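Local coordinates for variant surface glycoprotein MITAT 1.1 (Trypanosoma brucei brucei, PDB 5LY9) that forms, as part of a GPI-anchored glycoprotein, the dense surface coat whose antigenically distinct versions let the trypanosome evade the host immune response, at residues A[47-52]-A[63-68]; A[302-307]-A[313-318]; A[338-341]-A[345-348]. One frame throughout, in Å; residues are numbered along the deposited sequence.

Interaction 1: residues A[47-52]-A[63-68]. Unlike the reference sequence in segment 63-68: Leu65 (reference Ser). With NAG (2-acetamido-2-deoxy-beta-D-glucopyranose), chain C.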
# COMPACT_ATOMS: atom_id res chain seq x y z
N TYR A 47 4.21 12.78 24.13
CA TYR A 47 4.79 14.12 24.21
C TYR A 47 4.15 14.96 25.34
O TYR A 47 4.84 15.64 26.08
CB TYR A 47 4.68 14.85 22.89
CG TYR A 47 5.74 14.58 21.86
CD1 TYR A 47 7.07 14.61 22.18
CD2 TYR A 47 5.43 14.46 20.52
CE1 TYR A 47 8.08 14.36 21.23
CE2 TYR A 47 6.43 14.26 19.57
CZ TYR A 47 7.75 14.22 19.94
OH TYR A 47 8.76 14.10 19.00
N LYS A 48 2.84 14.91 25.47
CA LYS A 48 2.13 15.73 26.47
C LYS A 48 2.59 15.35 27.84
O LYS A 48 2.89 16.22 28.65
CB LYS A 48 0.61 15.65 26.34
CG LYS A 48 0.16 16.26 25.03
CD LYS A 48 -1.32 16.44 24.90
CE LYS A 48 -1.81 16.24 23.49
NZ LYS A 48 -3.21 16.68 23.35
N VAL A 49 2.61 14.05 28.13
CA VAL A 49 3.06 13.63 29.49
C VAL A 49 4.51 14.01 29.68
O VAL A 49 4.89 14.49 30.75
CB VAL A 49 2.79 12.13 29.78
CG1 VAL A 49 3.12 11.84 31.21
CG2 VAL A 49 1.32 11.75 29.49
N SER A 50 5.35 13.84 28.65
CA SER A 50 6.76 14.22 28.73
C SER A 50 6.98 15.70 29.03
O SER A 50 7.85 16.08 29.82
CB SER A 50 7.51 13.90 27.46
OG SER A 50 7.45 12.51 27.09
N ILE A 51 6.20 16.55 28.36
CA ILE A 51 6.27 17.96 28.56
C ILE A 51 5.85 18.34 30.01
O ILE A 51 6.51 19.13 30.67
CB ILE A 51 5.35 18.72 27.54
CG1 ILE A 51 5.91 18.64 26.10
CG2 ILE A 51 5.12 20.15 28.02
CD1 ILE A 51 4.84 18.83 25.01
N TYR A 52 4.76 17.73 30.48
CA TYR A 52 4.30 18.00 31.84
C TYR A 52 5.42 17.64 32.84
O TYR A 52 5.71 18.39 33.80
CB TYR A 52 3.11 17.16 32.16
CG TYR A 52 2.54 17.48 33.52
CD1 TYR A 52 3.00 16.88 34.62
CD2 TYR A 52 1.43 18.35 33.61
CE1 TYR A 52 2.47 17.22 35.89
CE2 TYR A 52 0.86 18.65 34.85
CZ TYR A 52 1.39 18.09 35.97
OH TYR A 52 0.86 18.41 37.22
N GLN A 63 5.69 8.99 39.64
CA GLN A 63 5.66 7.63 39.21
C GLN A 63 4.47 7.32 38.29
O GLN A 63 4.64 6.61 37.31
CB GLN A 63 5.66 6.63 40.36
CG GLN A 63 6.96 6.67 41.17
CD GLN A 63 6.95 5.65 42.34
OE1 GLN A 63 6.43 4.57 42.24
NE2 GLN A 63 7.57 5.98 43.42
N GLN A 64 3.29 7.84 38.60
CA GLN A 64 2.10 7.65 37.73
C GLN A 64 2.37 8.21 36.33
O GLN A 64 2.11 7.57 35.31
CB GLN A 64 0.91 8.41 38.32
CG GLN A 64 0.46 7.87 39.65
CD GLN A 64 1.15 8.41 40.89
OE1 GLN A 64 2.22 9.00 40.85
NE2 GLN A 64 0.56 8.12 42.05
N LEU A 65 2.97 9.37 36.28
CA LEU A 65 3.16 10.06 34.98
C LEU A 65 4.33 9.43 34.16
O LEU A 65 4.26 9.31 32.95
CB LEU A 65 3.39 11.54 35.22
CG LEU A 65 2.11 12.24 35.75
CD1 LEU A 65 2.38 13.69 35.99
CD2 LEU A 65 1.00 12.15 34.72
N THR A 66 5.37 9.01 34.86
CA THR A 66 6.48 8.28 34.23
C THR A 66 5.94 7.02 33.54
O THR A 66 6.27 6.73 32.41
CB THR A 66 7.56 7.93 35.20
OG1 THR A 66 8.18 9.13 35.69
CG2 THR A 66 8.62 7.07 34.60
N LEU A 67 5.14 6.27 34.28
CA LEU A 67 4.51 5.07 33.78
C LEU A 67 3.68 5.34 32.58
O LEU A 67 3.78 4.62 31.54
CB LEU A 67 3.69 4.46 34.87
CG LEU A 67 2.97 3.21 34.44
CD1 LEU A 67 3.95 2.07 34.02
CD2 LEU A 67 2.04 2.75 35.49
N LEU A 68 2.84 6.39 32.60
CA LEU A 68 1.98 6.66 31.48
C LEU A 68 2.79 7.11 30.25
O LEU A 68 2.49 6.71 29.15
CB LEU A 68 0.93 7.73 31.86
CG LEU A 68 -0.12 7.19 32.80
CD1 LEU A 68 -0.94 8.37 33.43
CD2 LEU A 68 -1.04 6.23 32.14
C1 NAG C . -5.72 11.91 24.22
C2 NAG C . -4.96 13.11 24.71
C3 NAG C . -5.85 14.34 24.91
C4 NAG C . -6.71 14.59 23.67
C5 NAG C . -7.42 13.28 23.34
C6 NAG C . -8.35 13.34 22.15
C7 NAG C . -2.99 13.10 26.12
C8 NAG C . -2.45 12.92 27.49
N2 NAG C . -4.28 12.89 25.99
O3 NAG C . -5.08 15.53 25.22
O4 NAG C . -7.57 15.79 23.79
O5 NAG C . -6.43 12.26 23.06
O6 NAG C . -7.59 13.75 21.04
O7 NAG C . -2.30 13.35 25.16
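Val49 on helix 24-55 and Leu65 on helix 62-114 bring their CA atoms to 6.5 Å where the two helices, running in opposite senses, draw close. Val49 puts its CG1 branch into the gap. With CG1 anti to the backbone N (chi1 -173°), this methyl reaches the backbone of Leu65, 3.3 Å from its carbonyl O. The same CG1 also lies 4.0 Å from Leu65 CB, and so one valine branch meets both the main chain and the root of the leucine side chain. A turn further along, Tyr52 likewise throws its ring clear of its own backbone N (chi1 -176°) and presents the CD1-CE1 side. Leu65 CD1 rests against that side obliquely, 3.5 Å from Tyr52 CD1 and equally far from CE1, a purely apolar touch.

The pair belongs to the helical hairpin of the A-type variant surface glycoprotein N-terminal domain, in which a short connection turns helix 24-55 back into helix 62-114. Helix 313-321 lies over the seam, with Met318 touching Tyr52 and Val319 touching Leu65.

Lys48, beside Val49 in sequence, serves the glycan instead of the second helix. Its aliphatic chain passes alongside the acetamide of the N-acetylglucosamine, with Lys48 CD 3.3 Å from the sugar's O7. The ammonium then donates to the hydroxyl O3 of the sugar, NZ to O3 being 2.9 Å. Leu337 O is a further acceptor for NZ, and Asp320 OD1 is hydrogen-bonded to the same sugar, so protein groups hold this residue of the attached carbohydrate at more than one point. Tyr47 looks toward the dimer partner, where its OH is hydrogen-bonded to Glu46 and Asn77 of the second subunit.

Interaction 2: residues A[302-307]-A[313-318]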
# COMPACT_ATOMS: atom_id res chain seq x y z
N ALA A 302 -1.54 1.01 44.51
CA ALA A 302 -0.91 2.09 45.27
C ALA A 302 -0.72 3.36 44.53
O ALA A 302 -0.63 4.45 45.11
CB ALA A 302 0.42 1.58 45.86
N LEU A 303 -0.60 3.27 43.21
CA LEU A 303 -0.40 4.44 42.38
C LEU A 303 -1.70 5.17 42.04
O LEU A 303 -1.76 6.37 42.05
CB LEU A 303 0.27 4.01 41.07
CG LEU A 303 1.80 3.67 41.14
CD1 LEU A 303 2.22 3.09 39.78
CD2 LEU A 303 2.57 4.92 41.49
N PHE A 304 -2.70 4.37 41.69
CA PHE A 304 -3.90 4.83 40.98
C PHE A 304 -5.17 4.62 41.82
O PHE A 304 -6.27 5.10 41.46
CB PHE A 304 -4.01 4.07 39.61
CG PHE A 304 -3.00 4.51 38.62
CD1 PHE A 304 -3.00 5.80 38.12
CD2 PHE A 304 -2.03 3.66 38.23
CE1 PHE A 304 -1.96 6.23 37.27
CE2 PHE A 304 -1.04 4.06 37.32
CZ PHE A 304 -0.98 5.35 36.90
N GLY A 305 -5.09 3.97 42.95
CA GLY A 305 -6.27 3.81 43.76
C GLY A 305 -7.16 2.64 43.43
O GLY A 305 -8.27 2.52 43.96
N GLY A 306 -6.68 1.73 42.58
CA GLY A 306 -7.49 0.56 42.14
C GLY A 306 -7.00 0.11 40.76
O GLY A 306 -6.01 0.64 40.25
N LEU A 307 -7.65 -0.87 40.20
CA LEU A 307 -7.29 -1.44 38.90
C LEU A 307 -8.30 -1.13 37.80
O LEU A 307 -8.09 -1.50 36.64
CB LEU A 307 -7.08 -2.94 39.02
CG LEU A 307 -5.98 -3.47 39.98
CD1 LEU A 307 -5.97 -5.00 40.17
CD2 LEU A 307 -4.61 -2.95 39.56
N LYS A 313 -7.47 8.32 34.57
CA LYS A 313 -8.05 9.49 33.94
C LYS A 313 -7.68 10.82 34.61
O LYS A 313 -7.42 11.77 33.89
CB LYS A 313 -9.58 9.36 33.80
CG LYS A 313 -10.25 10.58 33.18
CD LYS A 313 -11.68 10.31 32.77
CE LYS A 313 -12.49 11.56 32.33
NZ LYS A 313 -12.39 12.78 33.22
N THR A 314 -7.70 10.90 35.95
CA THR A 314 -7.38 12.17 36.64
C THR A 314 -5.97 12.62 36.33
O THR A 314 -5.81 13.82 36.10
CB THR A 314 -7.60 12.16 38.19
OG1 THR A 314 -6.75 11.15 38.73
CG2 THR A 314 -8.99 11.81 38.48
N TYR A 315 -5.02 11.67 36.14
CA TYR A 315 -3.67 12.00 35.76
C TYR A 315 -3.57 12.58 34.32
O TYR A 315 -2.85 13.58 34.06
CB TYR A 315 -2.68 10.77 35.95
CG TYR A 315 -2.59 10.46 37.37
CD1 TYR A 315 -1.71 11.17 38.19
CD2 TYR A 315 -3.46 9.57 37.97
CE1 TYR A 315 -1.71 10.95 39.55
CE2 TYR A 315 -3.45 9.37 39.36
CZ TYR A 315 -2.55 10.06 40.11
OH TYR A 315 -2.47 9.90 41.48
N LEU A 316 -4.27 11.95 33.40
CA LEU A 316 -4.27 12.39 32.00
C LEU A 316 -4.97 13.78 31.92
O LEU A 316 -4.58 14.65 31.12
CB LEU A 316 -4.94 11.39 31.13
CG LEU A 316 -4.23 10.03 31.04
CD1 LEU A 316 -5.07 8.99 30.28
CD2 LEU A 316 -2.88 10.20 30.44
N ASP A 317 -6.04 13.94 32.68
CA ASP A 317 -6.73 15.24 32.77
C ASP A 317 -5.86 16.37 33.29
O ASP A 317 -5.87 17.48 32.75
CB ASP A 317 -8.00 15.13 33.60
CG ASP A 317 -9.11 14.35 32.88
OD1 ASP A 317 -9.09 14.11 31.65
OD2 ASP A 317 -10.04 13.96 33.59
N MET A 318 -5.05 16.08 34.31
CA MET A 318 -4.07 17.00 34.84
C MET A 318 -3.05 17.41 33.78
O MET A 318 -2.74 18.58 33.62
CB MET A 318 -3.42 16.33 36.05
CG MET A 318 -2.49 17.18 36.80
SD MET A 318 -2.09 16.32 38.37
CE MET A 318 -0.99 15.10 37.73
O HOH W 1 -3.79 8.01 42.52
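Phe304 and Tyr315 meet as an offset edge-to-face (T-shaped) pair. The edge of the phenylalanine is directed at the tyrosine face, with ring centroids 5.5 Å apart and planes at 85°. The nearest atoms are Phe304 CE1 and Tyr315 CD2 at 3.7 Å, and CD2 lies close to the plane of the Phe304 ring; Phe304 CD1 follows at 3.8 Å from Tyr315 CE2. Phe304 leaves its backbone without aiming at helix 313-321, and the CD1-CE1 edge of its ring then closes the distance. Tyr315 is set more directly: CG lies beside the backbone N (chi1 -66°), and the ring leans across to the end of helix 295-304.

The phenol OH stops 3.6 Å from Leu303 O, and a water joins the two. It donates to Leu303 O at 2.7 Å and sits in the plane of the tyrosine ring at the OH edge, with a short water-to-Tyr315 OH separation of 2.5 Å. Leu303 O also receives a hydrogen bond from Gln64 NE2 of helix 62-114, so two donors grip this carbonyl. Leu67 of the same long helix packs on Phe304.

Further out lie the end of one helix and a salt bridge on the other. Gly305, with phi at 85°, is the first residue to leave the helical path and breaks helix 295-304 directly after Phe304. On the other helix, Lys313 NZ reaches one turn along to Asp317 OD2 at 2.7 Å, using the syn lone pair of the carboxylate in an i to i+4 salt bridge. Together these features make a helix-loop-helix connection, a glycine-terminated helix linked by a short loop to the next and laid against helix 62-114 by its aromatic pair.

Interaction 3: residues A[338-341]-A[345-348]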
# COMPACT_ATOMS: atom_id res chain seq x y z
N GLY A 338 -4.07 19.90 26.37
CA GLY A 338 -5.24 19.27 25.80
C GLY A 338 -5.72 19.91 24.48
O GLY A 338 -6.43 19.26 23.75
N LYS A 339 -5.32 21.13 24.16
CA LYS A 339 -5.70 21.69 22.84
C LYS A 339 -4.61 21.64 21.81
O LYS A 339 -4.78 22.21 20.72
CB LYS A 339 -6.13 23.13 23.02
CG LYS A 339 -7.52 23.18 23.66
CD LYS A 339 -7.84 24.59 24.10
CE LYS A 339 -9.34 24.89 24.18
NZ LYS A 339 -9.51 26.24 24.78
N ILE A 340 -3.47 21.02 22.12
CA ILE A 340 -2.33 21.05 21.17
C ILE A 340 -2.19 19.60 20.73
O ILE A 340 -1.93 18.74 21.56
CB ILE A 340 -1.02 21.49 21.88
CG1 ILE A 340 -1.19 22.89 22.49
CG2 ILE A 340 0.14 21.45 20.91
CD1 ILE A 340 -0.11 23.36 23.45
N HIS A 341 -2.45 19.33 19.48
CA HIS A 341 -2.46 17.93 18.97
C HIS A 341 -1.34 17.64 17.93
O HIS A 341 -1.03 16.47 17.69
CB HIS A 341 -3.83 17.63 18.36
CG HIS A 341 -4.12 18.41 17.13
ND1 HIS A 341 -3.68 18.03 15.87
CD2 HIS A 341 -4.77 19.59 16.96
CE1 HIS A 341 -4.01 18.96 14.99
NE2 HIS A 341 -4.71 19.90 15.62
N GLU A 345 4.52 20.44 16.51
CA GLU A 345 4.42 21.42 17.61
C GLU A 345 4.79 20.88 18.95
O GLU A 345 5.50 21.55 19.71
CB GLU A 345 3.01 21.99 17.75
CG GLU A 345 2.64 22.86 16.57
CD GLU A 345 1.23 23.46 16.66
OE1 GLU A 345 0.63 23.49 17.77
OE2 GLU A 345 0.70 23.87 15.53
N LEU A 346 4.30 19.69 19.26
CA LEU A 346 4.57 19.10 20.58
C LEU A 346 6.03 18.77 20.75
O LEU A 346 6.60 18.98 21.79
CB LEU A 346 3.71 17.86 20.80
CG LEU A 346 2.26 18.27 21.02
CD1 LEU A 346 1.40 17.03 20.83
CD2 LEU A 346 1.97 18.88 22.43
N GLY A 347 6.64 18.23 19.69
CA GLY A 347 8.09 18.03 19.65
C GLY A 347 8.91 19.29 19.95
O GLY A 347 9.89 19.24 20.71
N ASP A 348 8.54 20.41 19.36
CA ASP A 348 9.19 21.68 19.65
C ASP A 348 9.03 22.07 21.15
O ASP A 348 9.99 22.53 21.81
CB ASP A 348 8.53 22.83 18.85
CG ASP A 348 8.91 22.87 17.39
OD1 ASP A 348 9.71 22.07 16.88
OD2 ASP A 348 8.31 23.79 16.71
O HOH W 2 -1.76 21.50 17.66
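The loop that follows strand 335-336 and leads into helix 343-367 folds back on the first turn of that helix, bringing Ile340 against Leu346 with their CA atoms 7.2 Å apart. Ile340 uses its CG2 branch, which its chi1 of -59° places anti to the backbone N; this methyl lies 3.5 Å from Leu346 CD2, the side chains meeting at a slant. Leu346 CD1 turns to the main chain, 3.8 Å from Ile340 O and 4.0 Å from His341 O.

In this helix entry, Asp342 OD2 accepts a hydrogen bond from Glu345 N, tying down the first turn. Leu346 also packs on helix 24-55, where it touches Ala44, Tyr47 and Ile51, so the apolar pair joins the loop and two helices of the domain.

Glu345 lies along the outer side. Its extended chain brings OE1 to 3.8 Å from Ile340 CG2, but the polar partner of this oxygen is Arg331, in a salt bridge. A water makes a second link: it accepts from His341 N at 2.9 Å and donates to Glu345 OE1 at 3.1 Å, while hovering over one face of the His341 ring, toward its rim. One turn on from Glu345, Asp348 forms a salt bridge with Arg74 of the second subunit.

Interaction 1 is the middle member of the three, its centre 12 Å from that of interaction 2 and 14 Å from that of interaction 3. Helix 62-114 reaches interaction 2 through Gln64 NE2, 2.9 Å from Leu303 O, and Gln63 CB packs 3.7 Å from Leu303 CD2. Helix 24-55 reaches interaction 3 through Tyr47 CB, 3.8 Å from Leu346 CB, while Lys48 NZ lies 3.0 Å from Ile340 O. Interactions 2 and 3 do not touch, their nearest atoms being about 7 Å apart. Lys48, Leu316, Gly338 and Lys339 all neighbour the attached glycan, so each contact has a segment bordering the carbohydrate.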